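PDB 3IUV: HTH tetR-type domain-containing protein from Streptomyces coelicolor A3, which probably binds DNA through an N-terminal helix-turn-helix domain and acts as a transcription regulator of the TetR family. Local coordinates for residues Asp141-Ile155 against Glu169-Val181. Numbering follows the deposited sequence.
Sequences DPTTARALVAVLDGI and EYAREVLTRLIPV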
loop_
_atom_site.group_PDB
_atom_site.type_symbol
_atom_site.label_atom_id
_atom_site.label_comp_id
_atom_site.label_asym_id
_atom_site.label_seq_id
_atom_site.Cartn_x
_atom_site.Cartn_y
_atom_site.Cartn_z
ATOM N N ASP A 141 6.612 22.900 -5.628
ATOM C CA ASP A 141 8.043 22.687 -5.468
ATOM C C ASP A 141 8.221 21.195 -5.251
ATOM O O ASP A 141 7.248 20.498 -4.965
ATOM C CB ASP A 141 8.577 23.466 -4.264
ATOM C CG ASP A 141 8.119 22.880 -2.954
ATOM O OD1 ASP A 141 8.766 21.928 -2.448
ATOM O OD2 ASP A 141 7.108 23.380 -2.435
ATOM N N PRO A 142 9.464 20.704 -5.363
ATOM C CA PRO A 142 9.692 19.259 -5.325
ATOM C C PRO A 142 9.210 18.675 -3.999
ATOM O O PRO A 142 8.528 17.644 -3.966
ATOM C CB PRO A 142 11.223 19.135 -5.441
ATOM C CG PRO A 142 11.707 20.465 -5.891
ATOM C CD PRO A 142 10.732 21.457 -5.357
ATOM N N THR A 143 9.561 19.340 -2.909
ATOM C CA THR A 143 9.262 18.797 -1.598
ATOM C C THR A 143 7.755 18.534 -1.457
ATOM O O THR A 143 7.322 17.372 -1.286
ATOM C CB THR A 143 9.796 19.709 -0.497
ATOM O OG1 THR A 143 11.190 19.429 -0.284
ATOM C CG2 THR A 143 9.043 19.462 0.780
ATOM N N THR A 144 6.976 19.613 -1.572
ATOM C CA THR A 144 5.519 19.564 -1.585
ATOM C C THR A 144 4.949 18.461 -2.457
ATOM O O THR A 144 4.038 17.740 -2.047
ATOM C CB THR A 144 4.950 20.877 -2.088
ATOM O OG1 THR A 144 5.538 21.935 -1.334
ATOM C CG2 THR A 144 3.390 20.909 -1.954
ATOM N N ALA A 145 5.478 18.345 -3.668
ATOM C CA ALA A 145 5.008 17.340 -4.601
ATOM C C ALA A 145 5.183 15.909 -4.057
ATOM O O ALA A 145 4.277 15.097 -4.169
ATOM C CB ALA A 145 5.708 17.509 -5.941
ATOM N N ARG A 146 6.346 15.598 -3.488
ATOM C CA ARG A 146 6.573 14.292 -2.891
ATOM C C ARG A 146 5.586 14.105 -1.732
ATOM O O ARG A 146 4.991 13.051 -1.544
ATOM C CB ARG A 146 8.010 14.192 -2.385
ATOM C CG ARG A 146 9.022 14.025 -3.498
ATOM C CD ARG A 146 10.379 14.554 -3.086
ATOM N NE ARG A 146 11.040 13.680 -2.113
ATOM C CZ ARG A 146 12.043 14.048 -1.315
ATOM N NH1 ARG A 146 12.510 15.291 -1.357
ATOM N NH2 ARG A 146 12.578 13.176 -0.464
ATOM N N ALA A 147 5.400 15.158 -0.959
ATOM C CA ALA A 147 4.433 15.104 0.105
ATOM C C ALA A 147 3.025 14.888 -0.440
ATOM O O ALA A 147 2.278 14.040 0.056
ATOM C CB ALA A 147 4.502 16.377 0.939
ATOM N N LEU A 148 2.640 15.663 -1.446
ATOM C CA LEU A 148 1.295 15.528 -1.963
ATOM C C LEU A 148 1.110 14.085 -2.384
ATOM O O LEU A 148 0.204 13.395 -1.938
ATOM C CB LEU A 148 1.054 16.492 -3.127
ATOM C CG LEU A 148 0.793 17.945 -2.697
ATOM C CD1 LEU A 148 0.995 18.996 -3.842
ATOM C CD2 LEU A 148 -0.587 18.065 -2.065
ATOM N N VAL A 149 2.015 13.616 -3.222
ATOM C CA VAL A 149 1.965 12.254 -3.710
ATOM C C VAL A 149 1.857 11.207 -2.580
ATOM O O VAL A 149 1.026 10.304 -2.628
ATOM C CB VAL A 149 3.187 11.985 -4.571
ATOM C CG1 VAL A 149 3.402 10.471 -4.784
ATOM C CG2 VAL A 149 3.053 12.741 -5.902
ATOM N N ALA A 150 2.703 11.322 -1.570
ATOM C CA ALA A 150 2.702 10.354 -0.488
ATOM C C ALA A 150 1.323 10.284 0.203
ATOM O O ALA A 150 0.855 9.221 0.633
ATOM C CB ALA A 150 3.792 10.702 0.520
ATOM N N VAL A 151 0.665 11.423 0.299
ATOM C CA VAL A 151 -0.606 11.459 0.990
ATOM C C VAL A 151 -1.765 10.961 0.114
ATOM O O VAL A 151 -2.689 10.333 0.619
ATOM C CB VAL A 151 -0.869 12.839 1.591
ATOM C CG1 VAL A 151 -1.289 13.836 0.505
ATOM C CG2 VAL A 151 -1.893 12.725 2.670
ATOM N N LEU A 152 -1.701 11.195 -1.195
ATOM C CA LEU A 152 -2.662 10.564 -2.092
ATOM C C LEU A 152 -2.734 9.065 -1.823
ATOM O O LEU A 152 -3.802 8.525 -1.524
ATOM C CB LEU A 152 -2.329 10.826 -3.555
ATOM C CG LEU A 152 -2.724 12.227 -4.060
ATOM C CD1 LEU A 152 -1.688 13.279 -3.699
ATOM C CD2 LEU A 152 -2.940 12.241 -5.570
ATOM N N ASP A 153 -1.589 8.402 -1.913
ATOM C CA ASP A 153 -1.505 6.971 -1.644
ATOM C C ASP A 153 -2.027 6.587 -0.270
ATOM O O ASP A 153 -2.814 5.653 -0.141
ATOM C CB ASP A 153 -0.065 6.479 -1.791
ATOM C CG ASP A 153 0.130 5.591 -3.001
ATOM O OD1 ASP A 153 -0.876 5.090 -3.554
ATOM O OD2 ASP A 153 1.296 5.395 -3.393
ATOM N N GLY A 154 -1.582 7.304 0.754
ATOM C CA GLY A 154 -2.041 7.089 2.123
ATOM C C GLY A 154 -3.547 7.183 2.246
ATOM O O GLY A 154 -4.222 6.200 2.572
ATOM N N ILE A 155 -4.080 8.368 1.975
ATOM C CA ILE A 155 -5.528 8.562 1.920
ATOM C C ILE A 155 -6.204 7.408 1.157
ATOM O O ILE A 155 -7.106 6.770 1.677
ATOM C CB ILE A 155 -5.895 9.959 1.316
ATOM C CG1 ILE A 155 -5.590 11.071 2.331
ATOM C CG2 ILE A 155 -7.366 10.016 0.852
ATOM C CD1 ILE A 155 -5.463 12.517 1.740
ATOM N N GLU A 169 -13.930 16.417 1.975
ATOM C CA GLU A 169 -13.663 17.622 2.748
ATOM C C GLU A 169 -12.357 17.391 3.484
ATOM O O GLU A 169 -11.494 18.278 3.592
ATOM C CB GLU A 169 -14.790 17.866 3.757
ATOM C CG GLU A 169 -16.210 17.661 3.215
ATOM C CD GLU A 169 -17.269 17.581 4.320
ATOM O OE1 GLU A 169 -18.179 16.727 4.201
ATOM O OE2 GLU A 169 -17.190 18.361 5.302
ATOM N N TYR A 170 -12.234 16.163 3.972
ATOM C CA TYR A 170 -11.088 15.699 4.729
ATOM C C TYR A 170 -9.812 15.773 3.905
ATOM O O TYR A 170 -8.799 16.333 4.347
ATOM C CB TYR A 170 -11.341 14.259 5.210
ATOM C CG TYR A 170 -10.115 13.545 5.744
ATOM C CD1 TYR A 170 -9.509 12.509 5.023
ATOM C CD2 TYR A 170 -9.556 13.914 6.965
ATOM C CE1 TYR A 170 -8.385 11.859 5.518
ATOM C CE2 TYR A 170 -8.429 13.277 7.463
ATOM C CZ TYR A 170 -7.846 12.247 6.747
ATOM O OH TYR A 170 -6.725 11.618 7.268
ATOM N N ALA A 171 -9.846 15.203 2.708
ATOM C CA ALA A 171 -8.632 15.158 1.913
ATOM C C ALA A 171 -8.251 16.601 1.602
ATOM O O ALA A 171 -7.090 16.995 1.744
ATOM C CB ALA A 171 -8.849 14.338 0.651
ATOM N N ARG A 172 -9.257 17.390 1.234
ATOM C CA ARG A 172 -9.049 18.786 0.893
ATOM C C ARG A 172 -8.288 19.484 1.998
ATOM O O ARG A 172 -7.256 20.109 1.766
ATOM C CB ARG A 172 -10.386 19.485 0.664
ATOM C CG ARG A 172 -10.446 20.230 -0.652
ATOM C CD ARG A 172 -10.815 21.672 -0.442
ATOM N NE ARG A 172 -9.972 22.278 0.579
ATOM C CZ ARG A 172 -10.269 23.403 1.219
ATOM N NH1 ARG A 172 -11.396 24.051 0.942
ATOM N NH2 ARG A 172 -9.443 23.874 2.142
ATOM N N GLU A 173 -8.814 19.367 3.208
ATOM C CA GLU A 173 -8.137 19.885 4.383
ATOM C C GLU A 173 -6.676 19.406 4.511
ATOM O O GLU A 173 -5.773 20.203 4.744
ATOM C CB GLU A 173 -8.927 19.508 5.632
ATOM C CG GLU A 173 -8.281 19.938 6.938
ATOM C CD GLU A 173 -8.224 21.432 7.092
ATOM O OE1 GLU A 173 -7.252 21.936 7.702
ATOM O OE2 GLU A 173 -9.146 22.104 6.587
ATOM N N VAL A 174 -6.448 18.108 4.340
ATOM C CA VAL A 174 -5.128 17.513 4.586
ATOM C C VAL A 174 -4.139 18.040 3.579
ATOM O O VAL A 174 -3.045 18.502 3.918
ATOM C CB VAL A 174 -5.155 15.979 4.418
ATOM C CG1 VAL A 174 -3.775 15.416 4.523
ATOM C CG2 VAL A 174 -6.065 15.311 5.448
ATOM N N LEU A 175 -4.552 17.942 2.323
ATOM C CA LEU A 175 -3.781 18.426 1.198
ATOM C C LEU A 175 -3.387 19.900 1.354
ATOM O O LEU A 175 -2.214 20.266 1.169
ATOM C CB LEU A 175 -4.553 18.168 -0.099
ATOM C CG LEU A 175 -4.822 16.667 -0.366
ATOM C CD1 LEU A 175 -5.814 16.428 -1.503
ATOM C CD2 LEU A 175 -3.549 15.926 -0.655
ATOM N N THR A 176 -4.347 20.738 1.729
ATOM C CA THR A 176 -4.082 22.169 1.942
ATOM C C THR A 176 -2.929 22.426 2.918
ATOM O O THR A 176 -2.166 23.386 2.755
ATOM C CB THR A 176 -5.336 22.908 2.458
ATOM O OG1 THR A 176 -6.377 22.847 1.473
ATOM C CG2 THR A 176 -5.012 24.369 2.770
ATOM N N ARG A 177 -2.801 21.570 3.931
ATOM C CA ARG A 177 -1.742 21.743 4.925
ATOM C C ARG A 177 -0.341 21.493 4.393
ATOM O O ARG A 177 0.641 21.974 4.947
ATOM C CB ARG A 177 -1.990 20.828 6.104
ATOM C CG ARG A 177 -3.213 21.206 6.891
ATOM C CD ARG A 177 -3.509 20.123 7.879
ATOM N NE ARG A 177 -4.763 20.348 8.583
ATOM C CZ ARG A 177 -5.010 19.928 9.825
ATOM N NH1 ARG A 177 -4.079 19.254 10.502
ATOM N NH2 ARG A 177 -6.191 20.178 10.385
ATOM N N LEU A 178 -0.252 20.706 3.335
ATOM C CA LEU A 178 1.028 20.382 2.756
ATOM C C LEU A 178 1.387 21.457 1.758
ATOM O O LEU A 178 2.516 21.538 1.299
ATOM C CB LEU A 178 0.946 19.035 2.054
ATOM C CG LEU A 178 0.401 17.955 2.984
ATOM C CD1 LEU A 178 -0.153 16.785 2.187
ATOM C CD2 LEU A 178 1.491 17.517 3.945
ATOM N N ILE A 179 0.412 22.287 1.423
ATOM C CA ILE A 179 0.636 23.342 0.461
ATOM C C ILE A 179 0.937 24.638 1.226
ATOM O O ILE A 179 0.168 25.056 2.099
ATOM C CB ILE A 179 -0.573 23.429 -0.510
ATOM C CG1 ILE A 179 -0.719 22.102 -1.263
ATOM C CG2 ILE A 179 -0.440 24.585 -1.501
ATOM C CD1 ILE A 179 -1.942 22.021 -2.138
ATOM N N PRO A 180 2.102 25.239 0.928
ATOM C CA PRO A 180 2.784 26.378 1.579
ATOM C C PRO A 180 2.397 27.798 1.117
ATOM O O PRO A 180 1.548 27.967 0.247
ATOM C CB PRO A 180 4.268 26.141 1.250
ATOM C CG PRO A 180 4.339 24.821 0.489
ATOM C CD PRO A 180 2.976 24.556 -0.039
ATOM N N VAL A 181 3.064 28.797 1.704
ATOM C CA VAL A 181 2.779 30.224 1.489
ATOM C C VAL A 181 1.314 30.569 1.728
ATOM O O VAL A 181 0.628 31.064 0.837
ATOM C CB VAL A 181 3.195 30.721 0.081
ATOM C CG1 VAL A 181 3.038 32.240 -0.006
ATOM C CG2 VAL A 181 4.629 30.312 -0.238
#
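Thr144 and Leu178 lie level with each other, as do Leu148 and Leu175, where helix 142-155 and helix 169-178 run antiparallel at 157°, their axes 9.8 Å apart at closest approach. Mostly aliphatic side chains make up the interface. Val151 packs against Leu178 and Val174, its CG2 lying 3.8 Å from Val174 CG1, though the modelled place of its CG1 is uncertain. Leu148 crosses Leu175 at about a right angle, their CD2 methyls 3.9 Å apart. Farther along, Ile155 holds CG1 anti to its carbonyl carbon (chi1 -73°), which carries CD1 to within 4.0 Å of Ala171 CB. At the other end, Asp141 N-caps its helix, OD1 accepting from Thr144 N. The hydroxyl of Thr144, OG1, lies 3.6 Å from Pro180 CG and bonds Arg177 NH1 of the second subunit. A valine here would probably leave that arginine NH1 without its hydroxyl partner. Leu90 and Leu94 of helix 86-98 extend the apolar layer. Apolar burial thus holds the two helices together within the C-terminal domain, while the Thr144 bond to Arg177 of the second subunit and the packing of Leu178 on its counterpart there tie the contact into the dimer.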